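NADP-dependent glyceraldehyde-3-phosphate dehydrogenase (Bacillus halodurans, PDB 3PRL) probably catalyses the NADP-dependent, non-phosphorylating oxidation of glyceraldehyde 3-phosphate, as a member of the aldehyde dehydrogenase family. Local coordinates at residues D[101-106]-D[326-331]. Residues are numbered along the deposited sequence; the frame is centred on the assembly and turned at random.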
ATOM      1  N   LYS D 101      -1.676 -10.358  39.488  1.00 25.43           N
ATOM      2  CA  LYS D 101      -1.306 -11.124  38.298  1.00 25.96           C
ATOM      3  C   LYS D 101      -0.137 -12.068  38.613  1.00 26.68           C
ATOM      4  O   LYS D 101       0.848 -11.630  39.187  1.00 26.92           O
ATOM      5  CB  LYS D 101      -0.922 -10.153  37.180  1.00 25.05           C
ATOM      6  CG  LYS D 101      -0.425 -10.779  35.883  1.00 28.47           C
ATOM      7  CD  LYS D 101      -0.400  -9.750  34.760  1.00 24.10           C
ATOM      8  CE  LYS D 101      -1.816  -9.225  34.445  1.00 27.56           C
ATOM      9  NZ  LYS D 101      -1.954  -8.755  33.037  1.00 23.07           N
ATOM     10  N   PRO D 102      -0.229 -13.352  38.214  1.00 27.31           N
ATOM     11  CA  PRO D 102       0.882 -14.294  38.429  1.00 28.46           C
ATOM     12  C   PRO D 102       2.262 -13.681  38.084  1.00 29.72           C
ATOM     13  O   PRO D 102       2.405 -13.038  37.048  1.00 29.38           O
ATOM     14  CB  PRO D 102       0.560 -15.453  37.482  1.00 28.15           C
ATOM     15  CG  PRO D 102      -0.902 -15.346  37.194  1.00 30.00           C
ATOM     16  CD  PRO D 102      -1.311 -13.925  37.387  1.00 27.41           C
ATOM     17  N   LYS D 103       3.252 -13.893  38.955  1.00 31.40           N
ATOM     18  CA  LYS D 103       4.561 -13.202  38.922  1.00 32.42           C
ATOM     19  C   LYS D 103       5.259 -13.104  37.565  1.00 32.25           C
ATOM     20  O   LYS D 103       5.620 -12.009  37.122  1.00 31.58           O
ATOM     21  CB  LYS D 103       5.520 -13.858  39.925  1.00 34.05           C
ATOM     22  CG  LYS D 103       6.945 -13.296  39.921  1.00 36.26           C
ATOM     23  CD  LYS D 103       7.880 -14.214  40.693  1.00 35.27           C
ATOM     24  CE  LYS D 103       8.284 -13.617  42.031  1.00 37.72           C
ATOM     25  NZ  LYS D 103       9.435 -12.682  41.843  1.00 36.06           N
ATOM     26  N   LYS D 104       5.476 -14.251  36.923  1.00 32.65           N
ATOM     27  CA  LYS D 104       6.223 -14.279  35.671  1.00 32.93           C
ATOM     28  C   LYS D 104       5.408 -13.644  34.539  1.00 31.85           C
ATOM     29  O   LYS D 104       5.971 -13.021  33.631  1.00 31.27           O
ATOM     30  CB  LYS D 104       6.656 -15.706  35.328  1.00 34.19           C
ATOM     31  CG  LYS D 104       7.702 -16.277  36.300  1.00 38.03           C
ATOM     32  CD  LYS D 104       8.227 -17.630  35.837  1.00 35.53           C
ATOM     33  CE  LYS D 104       9.410 -17.467  34.900  1.00 38.45           C
ATOM     34  NZ  LYS D 104      10.648 -17.171  35.670  1.00 36.26           N
ATOM     35  N   SER D 105       4.082 -13.761  34.635  1.00 31.36           N
ATOM     36  CA  SER D 105       3.185 -13.148  33.653  1.00 30.47           C
ATOM     37  C   SER D 105       3.146 -11.622  33.755  1.00 29.48           C
ATOM     38  O   SER D 105       2.944 -10.950  32.748  1.00 28.84           O
ATOM     39  CB  SER D 105       1.771 -13.733  33.751  1.00 30.27           C
ATOM     40  OG  SER D 105       0.939 -13.173  32.736  1.00 34.88           O
ATOM     41  N   ALA D 106       3.335 -11.089  34.965  1.00 29.62           N
ATOM     42  CA  ALA D 106       3.365  -9.635  35.211  1.00 29.07           C
ATOM     43  C   ALA D 106       4.647  -8.982  34.707  1.00 29.14           C
ATOM     44  O   ALA D 106       4.612  -7.875  34.146  1.00 28.67           O
ATOM     45  CB  ALA D 106       3.163  -9.331  36.669  1.00 29.35           C
ATOM     46  N   GLU D 326       2.531 -14.039  43.795  1.00 41.65           N
ATOM     47  CA  GLU D 326       3.963 -14.127  44.052  1.00 43.15           C
ATOM     48  C   GLU D 326       4.470 -15.538  43.764  1.00 43.32           C
ATOM     49  O   GLU D 326       5.578 -15.721  43.271  1.00 44.08           O
ATOM     50  CB  GLU D 326       4.280 -13.732  45.495  1.00 44.99           C
ATOM     51  CG  GLU D 326       3.631 -12.425  45.972  1.00 50.57           C
ATOM     52  CD  GLU D 326       2.280 -12.643  46.641  1.00 45.05           C
ATOM     53  OE1 GLU D 326       2.181 -12.474  47.881  1.00 51.24           O
ATOM     54  OE2 GLU D 326       1.318 -13.000  45.937  1.00 50.18           O
ATOM     55  N   ASP D 327       3.637 -16.529  44.056  1.00 42.56           N
ATOM     56  CA  ASP D 327       3.991 -17.920  43.816  1.00 42.24           C
ATOM     57  C   ASP D 327       3.816 -18.385  42.364  1.00 40.78           C
ATOM     58  O   ASP D 327       4.139 -19.530  42.052  1.00 40.42           O
ATOM     59  CB  ASP D 327       3.209 -18.844  44.770  1.00 42.83           C
ATOM     60  CG  ASP D 327       3.537 -18.595  46.242  1.00 42.83           C
ATOM     61  OD1 ASP D 327       4.587 -17.986  46.550  1.00 43.68           O
ATOM     62  OD2 ASP D 327       2.727 -19.010  47.096  1.00 43.84           O
ATOM     63  N   ASP D 328       3.301 -17.517  41.483  1.00 40.03           N
ATOM     64  CA  ASP D 328       3.094 -17.882  40.073  1.00 39.24           C
ATOM     65  C   ASP D 328       1.994 -18.939  39.870  1.00 38.77           C
ATOM     66  O   ASP D 328       2.082 -19.767  38.952  1.00 38.72           O
ATOM     67  CB  ASP D 328       4.404 -18.405  39.451  1.00 40.21           C
ATOM     68  CG  ASP D 328       4.971 -17.484  38.410  1.00 39.14           C
ATOM     69  OD1 ASP D 328       4.215 -17.046  37.520  1.00 39.09           O
ATOM     70  OD2 ASP D 328       6.191 -17.215  38.470  1.00 40.01           O
ATOM     71  N   ALA D 329       0.973 -18.928  40.722  1.00 38.28           N
ATOM     72  CA  ALA D 329      -0.183 -19.814  40.531  1.00 37.76           C
ATOM     73  C   ALA D 329      -0.906 -19.508  39.215  1.00 36.58           C
ATOM     74  O   ALA D 329      -0.904 -18.360  38.739  1.00 36.20           O
ATOM     75  CB  ALA D 329      -1.144 -19.708  41.715  1.00 38.00           C
ATOM     76  N   ASP D 330      -1.498 -20.538  38.615  1.00 35.78           N
ATOM     77  CA  ASP D 330      -2.275 -20.373  37.380  1.00 34.39           C
ATOM     78  C   ASP D 330      -3.543 -19.567  37.666  1.00 33.69           C
ATOM     79  O   ASP D 330      -3.915 -18.658  36.905  1.00 33.18           O
ATOM     80  CB  ASP D 330      -2.645 -21.736  36.782  1.00 34.43           C
ATOM     81  CG  ASP D 330      -1.430 -22.568  36.408  1.00 34.83           C
ATOM     82  OD1 ASP D 330      -0.627 -22.119  35.564  1.00 34.32           O
ATOM     83  OD2 ASP D 330      -1.293 -23.690  36.946  1.00 35.39           O
ATOM     84  N   ILE D 331      -4.180 -19.911  38.787  1.00 33.47           N
ATOM     85  CA  ILE D 331      -5.381 -19.262  39.259  1.00 32.83           C
ATOM     86  C   ILE D 331      -5.098 -18.455  40.520  1.00 33.21           C
ATOM     87  O   ILE D 331      -4.895 -19.009  41.598  1.00 33.88           O
ATOM     88  CB  ILE D 331      -6.491 -20.299  39.524  1.00 33.17           C
ATOM     89  CG1 ILE D 331      -6.563 -21.349  38.395  1.00 32.76           C
ATOM     90  CG2 ILE D 331      -7.830 -19.605  39.781  1.00 32.67           C
ATOM     91  CD1 ILE D 331      -7.015 -20.815  36.995  1.00 32.54           C
TER
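Asp328 reaches from its loop to the first turn of helix 103-124, where its OD1 accepts a hydrogen bond from Lys104 N (3.1 Å). The N-H points nearly straight at the oxygen (163°) and arrives on its syn side, 32° out of the carboxylate plane. This amide lies in the opening turn, so the carboxylate lies by the N-terminal end of the helix, where its charge is probably favoured by the helix dipole. Pro102 holds the N-cap position but is no side-chain acceptor, and a residue distant in sequence meets the amide instead. Lys103 N has a backbone partner, Pro325, just ahead of 326-331, so two successive amides of the turn are tied to the same loop.

Charge attraction is looser. Lys104 NZ stays 5.3 Å from Asp328 OD2 and Lys103 NZ is farther still, so neither ammonium closes a salt bridge. Both lysines cross the aspartate at about a right angle and meet it with aliphatic atoms: Lys104 CB lies 3.5 Å from Asp328 OD1, and Lys103 CB 3.7 Å from Asp328 OD2. With CG anti to the backbone N (chi1 176°), Lys103 carries CD and CE past Glu326 O, CE at 3.6 Å.

Van der Waals packing completes the interface at Pro102, whose ring lays CG 3.4 Å from Ala329 O. That carbonyl is buried here without a polar partner. The other neighbours of the ring include Tyr288 and Thr332.

With Asp328 cut back to alanine, Lys104 N would probably lose this acceptor and the helix start its nearby negative charge. As in other aldehyde dehydrogenases, helix 103-124 probably belongs to the cofactor-binding domain and the loop between helices 303-317 and 337-352 to the catalytic domain; one directed bond and methylene packing would then bridge the two at the protein surface.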